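Local coordinates for putative nitrate transport protein (Thermoplasma volcanium, PDB 3MST) that is a putative nitrate transport protein that probably binds a small solute between its two lobes, though its true substrate is not established, at residues Gly75-Met80 against Asp156-Ala161. Residues are numbered along the deposited sequence; the frame is centred on the assembly and turned at random.
Sequences GVRIDM and DLPSCA
Val76 and Cys160 form an antiparallel hydrogen-bonded pair: Val76 N gives a bond of 2.8 Å to Cys160 O, and a longer one returns from Cys160 N to Val76 O at 3.3 Å. Beyond this pairing Arg77 grips Asp156 side-on with two nitrogens. Arg77 NE makes a salt bridge of 3.1 Å to Asp156 OD1, reached from above the carboxylate plane, while Arg77 NH2 bonds the backbone Asp156 O at 2.8 Å, nearly straight (164°). Both acceptors lie close to the guanidinium plane, which is turned 72° from the carboxylate. Extended from CG to NE (chi2 -180°), the arginine slides its flat group past Pro158, whose CD lies 4.0 Å above the Arg77 guanidinium plane, over its centre. Replacing Arg77 by an alanine is likely to leave the Asp156 carboxylate without this charged mate and Pro158 CD without the flat group beneath it. Apolar contacts gather at Cys160 SG, met by Met80 CE at 3.8 Å and by Ile78 CD1; Met80 is selenomethionine. Strands 71-77 and 160-164 are neighbours in one mixed sheet, and the chain leaving Arg77 crosses to strand 81-85 of the other, consistent with an interdomain hinge. Strand 215-217 flanks Arg77, and helix 220-230 supplies Glu222 as a second salt-bridge partner.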
loop_
_atom_site.group_PDB
_atom_site.type_symbol
_atom_site.label_atom_id
_atom_site.label_comp_id
_atom_site.label_asym_id
_atom_site.label_seq_id
_atom_site.Cartn_x
_atom_site.Cartn_y
_atom_site.Cartn_z
ATOM N N GLY A 75 6.395 6.799 6.156
ATOM C CA GLY A 75 5.775 5.499 5.893
ATOM C C GLY A 75 4.285 5.574 6.160
ATOM O O GLY A 75 3.807 6.465 6.871
ATOM N N VAL A 76 3.558 4.615 5.578
ATOM C CA VAL A 76 2.114 4.513 5.840
ATOM C C VAL A 76 1.796 3.054 6.182
ATOM O O VAL A 76 2.162 2.166 5.358
ATOM C CB VAL A 76 1.195 5.025 4.699
ATOM C CG1 VAL A 76 -0.252 5.215 5.248
ATOM C CG2 VAL A 76 1.748 6.335 4.103
ATOM N N ARG A 77 1.133 2.819 7.322
ATOM C CA ARG A 77 0.521 1.529 7.599
ATOM C C ARG A 77 -0.895 1.551 7.005
ATOM O O ARG A 77 -1.672 2.503 7.258
ATOM C CB ARG A 77 0.457 1.274 9.106
ATOM C CG ARG A 77 1.793 0.958 9.759
ATOM C CD ARG A 77 1.598 0.730 11.221
ATOM N NE ARG A 77 2.782 0.210 11.904
ATOM C CZ ARG A 77 3.735 0.947 12.431
ATOM N NH1 ARG A 77 3.728 2.265 12.311
ATOM N NH2 ARG A 77 4.730 0.336 13.078
ATOM N N ILE A 78 -1.249 0.523 6.246
ATOM C CA ILE A 78 -2.577 0.407 5.641
ATOM C C ILE A 78 -2.973 -1.065 5.673
ATOM O O ILE A 78 -2.202 -1.905 5.258
ATOM C CB ILE A 78 -2.562 0.910 4.182
ATOM C CG1 ILE A 78 -1.814 2.230 4.021
ATOM C CG2 ILE A 78 -4.017 1.055 3.673
ATOM C CD1 ILE A 78 -1.646 2.676 2.578
ATOM N N ASP A 79 -4.160 -1.387 6.191
ATOM C CA ASP A 79 -4.572 -2.784 6.284
ATOM C C ASP A 79 -5.341 -3.135 5.025
ATOM O O ASP A 79 -6.528 -2.851 4.913
ATOM C CB ASP A 79 -5.406 -2.993 7.530
ATOM C CG ASP A 79 -5.582 -4.460 7.894
ATOM O OD1 ASP A 79 -4.905 -5.313 7.300
ATOM O OD2 ASP A 79 -6.395 -4.717 8.801
HETATM N N MSE A 80 -4.629 -3.683 4.049
HETATM C CA MSE A 80 -5.121 -3.862 2.670
HETATM C C MSE A 80 -5.394 -5.313 2.296
HETATM O O MSE A 80 -6.024 -5.559 1.267
HETATM C CB MSE A 80 -4.062 -3.345 1.691
HETATM C CG MSE A 80 -3.722 -1.912 1.861
HETATM SE SE MSE A 80 -2.306 -1.281 0.750
HETATM C CE MSE A 80 -0.796 -1.945 1.707
ATOM N N ASP A 156 4.762 -5.583 12.720
ATOM C CA ASP A 156 3.849 -4.468 12.430
ATOM C C ASP A 156 4.617 -3.230 12.017
ATOM O O ASP A 156 5.051 -2.466 12.882
ATOM C CB ASP A 156 2.955 -4.139 13.633
ATOM C CG ASP A 156 1.995 -2.996 13.347
ATOM O OD1 ASP A 156 1.782 -2.675 12.122
ATOM O OD2 ASP A 156 1.455 -2.470 14.356
ATOM N N LEU A 157 4.800 -3.091 10.702
ATOM C CA LEU A 157 5.668 -2.054 10.110
ATOM C C LEU A 157 4.966 -1.488 8.885
ATOM O O LEU A 157 4.120 -2.172 8.278
ATOM C CB LEU A 157 7.017 -2.649 9.730
ATOM C CG LEU A 157 7.863 -3.079 10.929
ATOM C CD1 LEU A 157 8.897 -4.094 10.497
ATOM C CD2 LEU A 157 8.476 -1.865 11.657
ATOM N N PRO A 158 5.287 -0.268 8.491
ATOM C CA PRO A 158 4.624 0.335 7.346
ATOM C C PRO A 158 5.068 -0.282 6.033
ATOM O O PRO A 158 6.262 -0.270 5.683
ATOM C CB PRO A 158 5.060 1.804 7.422
ATOM C CG PRO A 158 6.332 1.778 8.163
ATOM C CD PRO A 158 6.159 0.702 9.179
ATOM N N SER A 159 4.121 -0.797 5.266
ATOM C CA SER A 159 4.436 -1.373 3.958
ATOM C C SER A 159 4.442 -0.422 2.790
ATOM O O SER A 159 4.852 -0.802 1.676
ATOM C CB SER A 159 3.498 -2.554 3.654
ATOM O OG SER A 159 2.179 -2.101 3.390
ATOM N N CYS A 160 3.996 0.832 3.001
ATOM C CA CYS A 160 3.990 1.848 1.972
ATOM C C CYS A 160 4.837 3.012 2.430
ATOM O O CYS A 160 5.064 3.211 3.626
ATOM C CB CYS A 160 2.570 2.276 1.667
ATOM S SG CYS A 160 1.563 0.966 0.932
ATOM N N ALA A 161 5.355 3.754 1.459
ATOM C CA ALA A 161 6.321 4.788 1.732
ATOM C C ALA A 161 6.121 6.009 0.880
ATOM O O ALA A 161 5.531 5.929 -0.211
ATOM C CB ALA A 161 7.750 4.226 1.507
#